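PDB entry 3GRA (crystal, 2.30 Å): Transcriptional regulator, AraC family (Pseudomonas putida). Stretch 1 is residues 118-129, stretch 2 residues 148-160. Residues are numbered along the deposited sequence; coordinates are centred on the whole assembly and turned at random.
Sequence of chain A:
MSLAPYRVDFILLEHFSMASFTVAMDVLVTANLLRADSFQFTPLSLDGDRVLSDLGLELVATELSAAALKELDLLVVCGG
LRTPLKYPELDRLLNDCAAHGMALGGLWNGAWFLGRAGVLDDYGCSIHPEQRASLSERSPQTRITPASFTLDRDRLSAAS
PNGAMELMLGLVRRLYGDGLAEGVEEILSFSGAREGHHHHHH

Stretch 1 (118-129) GVLDDYGCSIHP
Stretch 2 148-160: SFTLDRDRLSAAS

Stretch 2 is a hairpin. Strands 149-152 and 155-158 are joined by a type II' turn from Asp-152 to Arg-155. Stretch 1 leaves a helix at Gly-118 (phi 79°), makes a type II turn from Leu-120 to Tyr-123, and then runs extended, at 157° to strand 149-152 and 6.5 Å from it at closest approach. CA atoms pair Gly-124 with Asp-152 (6.3 Å), Cys-125 with Thr-150 (5.3 Å) and Ile-127 with Ala-159 (4.3 Å). No direct backbone-to-backbone hydrogen bond joins the stretches; side chains and water do that work.

Phe-149 points away. Thr-150 (m) points toward stretch 1, with OG1 2.7 Å from Ser-126 OG. Leu-151 points away.

Asp-152 (chi1 t) accepts from the backbone: Gly-124 N to Asp-152 OD2 is 2.9 Å, nearly straight at 166°. Arg-153 (phi 61°, psi -114°; m, t, m) forms a salt bridge with Asp-152, NE to OD1 2.9 Å. Its NH2 also donates to Asp-122 O at 2.9 Å. This holds the guanidinium over one face of Tyr-123 (chi1 m, chi2 -85°), an off-centre cation-pi contact with Arg-153 CZ 4.0 Å from the ring centroid. Asp-154 (p) receives the phenol: Tyr-123 OH to Asp-154 OD1 is 2.6 Å.

Arg-155 (m, m, t) covers the opposite face of Tyr-123, its CG 3.5 Å from the ring centroid. The ring is thus sandwiched between two arginines. Farther out, Arg-155 NE donates to Val-119 O at 2.9 Å.

Leu-156 points away. Ser-157 (p) accepts from Ser-126 N at OG, 2.7 Å and 166°. One water bridges Gly-124 O, Arg-155 O and Ser-157 OG, each at 2.9 Å; its bond to Arg-155 O is weak. Ala-158 points away. Ala-159 CB packs 3.3 Å from Ile-127 C.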

# COMPACT_ATOMS: atom_id res chain seq x y z
N GLY A 118 -8.01 20.80 -15.44
CA GLY A 118 -8.06 22.24 -15.29
C GLY A 118 -8.43 22.68 -13.88
O GLY A 118 -8.99 23.77 -13.70
N VAL A 119 -8.13 21.87 -12.88
CA VAL A 119 -8.47 22.21 -11.51
C VAL A 119 -7.24 22.67 -10.71
O VAL A 119 -7.32 22.92 -9.51
CB VAL A 119 -9.13 21.02 -10.76
CG1 VAL A 119 -10.39 20.59 -11.49
CG2 VAL A 119 -8.14 19.85 -10.66
N LEU A 120 -6.09 22.75 -11.38
CA LEU A 120 -4.86 23.20 -10.73
C LEU A 120 -4.42 24.53 -11.33
O LEU A 120 -3.25 24.92 -11.22
CB LEU A 120 -3.74 22.16 -10.90
CG LEU A 120 -3.84 20.85 -10.11
CD1 LEU A 120 -2.66 19.96 -10.48
CD2 LEU A 120 -3.84 21.13 -8.61
N ASP A 121 -5.35 25.22 -11.97
CA ASP A 121 -5.06 26.50 -12.58
C ASP A 121 -4.75 27.52 -11.51
O ASP A 121 -5.62 27.88 -10.72
CB ASP A 121 -6.25 26.98 -13.41
CG ASP A 121 -6.28 26.34 -14.77
OD1 ASP A 121 -5.47 25.43 -15.03
OD2 ASP A 121 -7.14 26.75 -15.59
N ASP A 122 -3.50 27.96 -11.50
CA ASP A 122 -3.01 28.95 -10.55
C ASP A 122 -2.87 28.31 -9.18
O ASP A 122 -3.20 28.90 -8.14
CB ASP A 122 -3.96 30.14 -10.50
CG ASP A 122 -3.33 31.35 -9.85
OD1 ASP A 122 -2.19 31.70 -10.23
OD2 ASP A 122 -3.98 31.96 -8.98
N TYR A 123 -2.36 27.08 -9.19
CA TYR A 123 -2.14 26.31 -7.96
C TYR A 123 -0.77 25.66 -8.05
O TYR A 123 -0.22 25.48 -9.14
CB TYR A 123 -3.18 25.20 -7.83
CG TYR A 123 -4.50 25.57 -7.17
CD1 TYR A 123 -4.63 25.54 -5.78
CD2 TYR A 123 -5.64 25.83 -7.93
CE1 TYR A 123 -5.86 25.74 -5.16
CE2 TYR A 123 -6.88 26.03 -7.34
CZ TYR A 123 -6.99 25.98 -5.95
OH TYR A 123 -8.23 26.11 -5.35
N GLY A 124 -0.23 25.31 -6.89
CA GLY A 124 1.05 24.64 -6.88
C GLY A 124 0.70 23.17 -6.74
O GLY A 124 -0.43 22.85 -6.39
N CYS A 125 1.65 22.28 -7.01
CA CYS A 125 1.41 20.86 -6.86
C CYS A 125 2.73 20.11 -6.93
O CYS A 125 3.75 20.66 -7.34
CB CYS A 125 0.47 20.33 -7.96
SG CYS A 125 1.25 20.09 -9.61
N SER A 126 2.67 18.85 -6.53
CA SER A 126 3.82 17.96 -6.55
C SER A 126 3.46 16.81 -7.48
O SER A 126 2.34 16.30 -7.45
CB SER A 126 4.12 17.41 -5.15
OG SER A 126 4.78 18.37 -4.36
N ILE A 127 4.42 16.39 -8.29
CA ILE A 127 4.16 15.30 -9.22
C ILE A 127 5.45 14.55 -9.47
O ILE A 127 6.53 15.11 -9.39
CB ILE A 127 3.63 15.85 -10.57
CG1 ILE A 127 3.30 14.70 -11.53
CG2 ILE A 127 4.66 16.78 -11.19
CD1 ILE A 127 2.64 15.16 -12.84
N HIS A 128 5.33 13.26 -9.77
CA HIS A 128 6.51 12.48 -10.07
C HIS A 128 7.17 13.12 -11.30
O HIS A 128 6.49 13.61 -12.20
CB HIS A 128 6.13 11.04 -10.42
CG HIS A 128 7.32 10.15 -10.59
ND1 HIS A 128 7.90 9.48 -9.52
CD2 HIS A 128 8.09 9.89 -11.66
CE1 HIS A 128 8.98 8.85 -9.94
NE2 HIS A 128 9.12 9.08 -11.24
N PRO A 129 8.51 13.14 -11.33
CA PRO A 129 9.31 13.72 -12.43
C PRO A 129 8.96 13.18 -13.83
O PRO A 129 8.95 13.93 -14.80
CB PRO A 129 10.74 13.38 -12.02
CG PRO A 129 10.67 13.49 -10.51
CD PRO A 129 9.39 12.72 -10.22
N SER A 148 8.50 16.96 -2.57
CA SER A 148 7.67 15.76 -2.69
C SER A 148 6.16 15.85 -2.39
O SER A 148 5.40 14.97 -2.80
CB SER A 148 8.30 14.63 -1.87
OG SER A 148 8.15 14.88 -0.48
N PHE A 149 5.72 16.88 -1.67
CA PHE A 149 4.29 17.05 -1.39
C PHE A 149 3.94 18.53 -1.46
O PHE A 149 4.82 19.37 -1.44
CB PHE A 149 3.87 16.48 -0.02
CG PHE A 149 4.53 17.14 1.15
CD1 PHE A 149 3.78 17.87 2.08
CD2 PHE A 149 5.89 16.99 1.36
CE1 PHE A 149 4.39 18.44 3.20
CE2 PHE A 149 6.51 17.55 2.48
CZ PHE A 149 5.76 18.27 3.40
N THR A 150 2.65 18.82 -1.57
CA THR A 150 2.17 20.19 -1.70
C THR A 150 0.79 20.36 -1.07
O THR A 150 -0.15 19.63 -1.39
CB THR A 150 2.06 20.60 -3.20
OG1 THR A 150 3.37 20.61 -3.79
CG2 THR A 150 1.41 22.00 -3.34
N LEU A 151 0.68 21.33 -0.18
CA LEU A 151 -0.56 21.63 0.52
C LEU A 151 -0.91 23.06 0.17
O LEU A 151 -0.54 24.00 0.86
CB LEU A 151 -0.35 21.51 2.03
CG LEU A 151 0.24 20.18 2.50
CD1 LEU A 151 0.95 20.40 3.82
CD2 LEU A 151 -0.85 19.11 2.60
N ASP A 152 -1.61 23.21 -0.95
CA ASP A 152 -2.00 24.53 -1.42
C ASP A 152 -3.51 24.67 -1.40
O ASP A 152 -4.19 24.27 -2.33
CB ASP A 152 -1.45 24.75 -2.83
CG ASP A 152 -1.80 26.10 -3.38
OD1 ASP A 152 -2.11 27.02 -2.59
OD2 ASP A 152 -1.76 26.26 -4.62
N ARG A 153 -4.03 25.21 -0.30
CA ARG A 153 -5.46 25.42 -0.13
C ARG A 153 -6.24 24.12 -0.19
O ARG A 153 -6.10 23.26 0.69
CB ARG A 153 -5.96 26.40 -1.20
CG ARG A 153 -5.46 27.81 -0.95
CD ARG A 153 -5.63 28.70 -2.15
NE ARG A 153 -4.62 28.43 -3.17
CZ ARG A 153 -4.62 28.98 -4.38
NH1 ARG A 153 -5.58 29.83 -4.70
NH2 ARG A 153 -3.68 28.66 -5.26
N ASP A 154 -7.06 23.97 -1.22
CA ASP A 154 -7.86 22.76 -1.39
C ASP A 154 -7.33 21.88 -2.54
O ASP A 154 -8.09 21.20 -3.22
CB ASP A 154 -9.33 23.14 -1.62
CG ASP A 154 -9.50 24.10 -2.76
OD1 ASP A 154 -8.47 24.57 -3.31
OD2 ASP A 154 -10.66 24.40 -3.12
N ARG A 155 -6.01 21.90 -2.72
CA ARG A 155 -5.35 21.07 -3.71
C ARG A 155 -4.12 20.44 -3.05
O ARG A 155 -3.09 21.10 -2.80
CB ARG A 155 -4.96 21.89 -4.95
CG ARG A 155 -6.17 22.44 -5.72
CD ARG A 155 -7.05 21.35 -6.35
NE ARG A 155 -8.28 21.92 -6.92
CZ ARG A 155 -9.40 22.16 -6.23
NH1 ARG A 155 -9.48 21.86 -4.94
NH2 ARG A 155 -10.44 22.73 -6.82
N LEU A 156 -4.26 19.16 -2.73
CA LEU A 156 -3.23 18.39 -2.07
C LEU A 156 -2.59 17.36 -3.03
O LEU A 156 -3.29 16.57 -3.69
CB LEU A 156 -3.83 17.68 -0.85
CG LEU A 156 -4.27 18.54 0.34
CD1 LEU A 156 -5.45 19.44 -0.04
CD2 LEU A 156 -4.66 17.63 1.49
N SER A 157 -1.27 17.35 -3.11
CA SER A 157 -0.63 16.41 -4.02
C SER A 157 0.71 15.93 -3.53
O SER A 157 1.40 16.64 -2.79
CB SER A 157 -0.48 17.05 -5.40
OG SER A 157 0.39 18.16 -5.35
N ALA A 158 1.07 14.73 -3.95
CA ALA A 158 2.35 14.13 -3.55
C ALA A 158 2.99 13.39 -4.74
O ALA A 158 2.30 12.79 -5.57
CB ALA A 158 2.14 13.18 -2.36
N ALA A 159 4.31 13.44 -4.79
CA ALA A 159 5.07 12.83 -5.86
C ALA A 159 5.73 11.51 -5.47
O ALA A 159 6.27 10.81 -6.32
CB ALA A 159 6.13 13.79 -6.33
N SER A 160 5.66 11.15 -4.19
CA SER A 160 6.30 9.93 -3.72
C SER A 160 5.58 9.36 -2.51
O SER A 160 4.72 10.01 -1.93
CB SER A 160 7.74 10.25 -3.32
OG SER A 160 7.75 10.99 -2.10
O HOH W 1 -1.33 20.45 -4.95
O HOH W 2 0.58 13.75 -8.01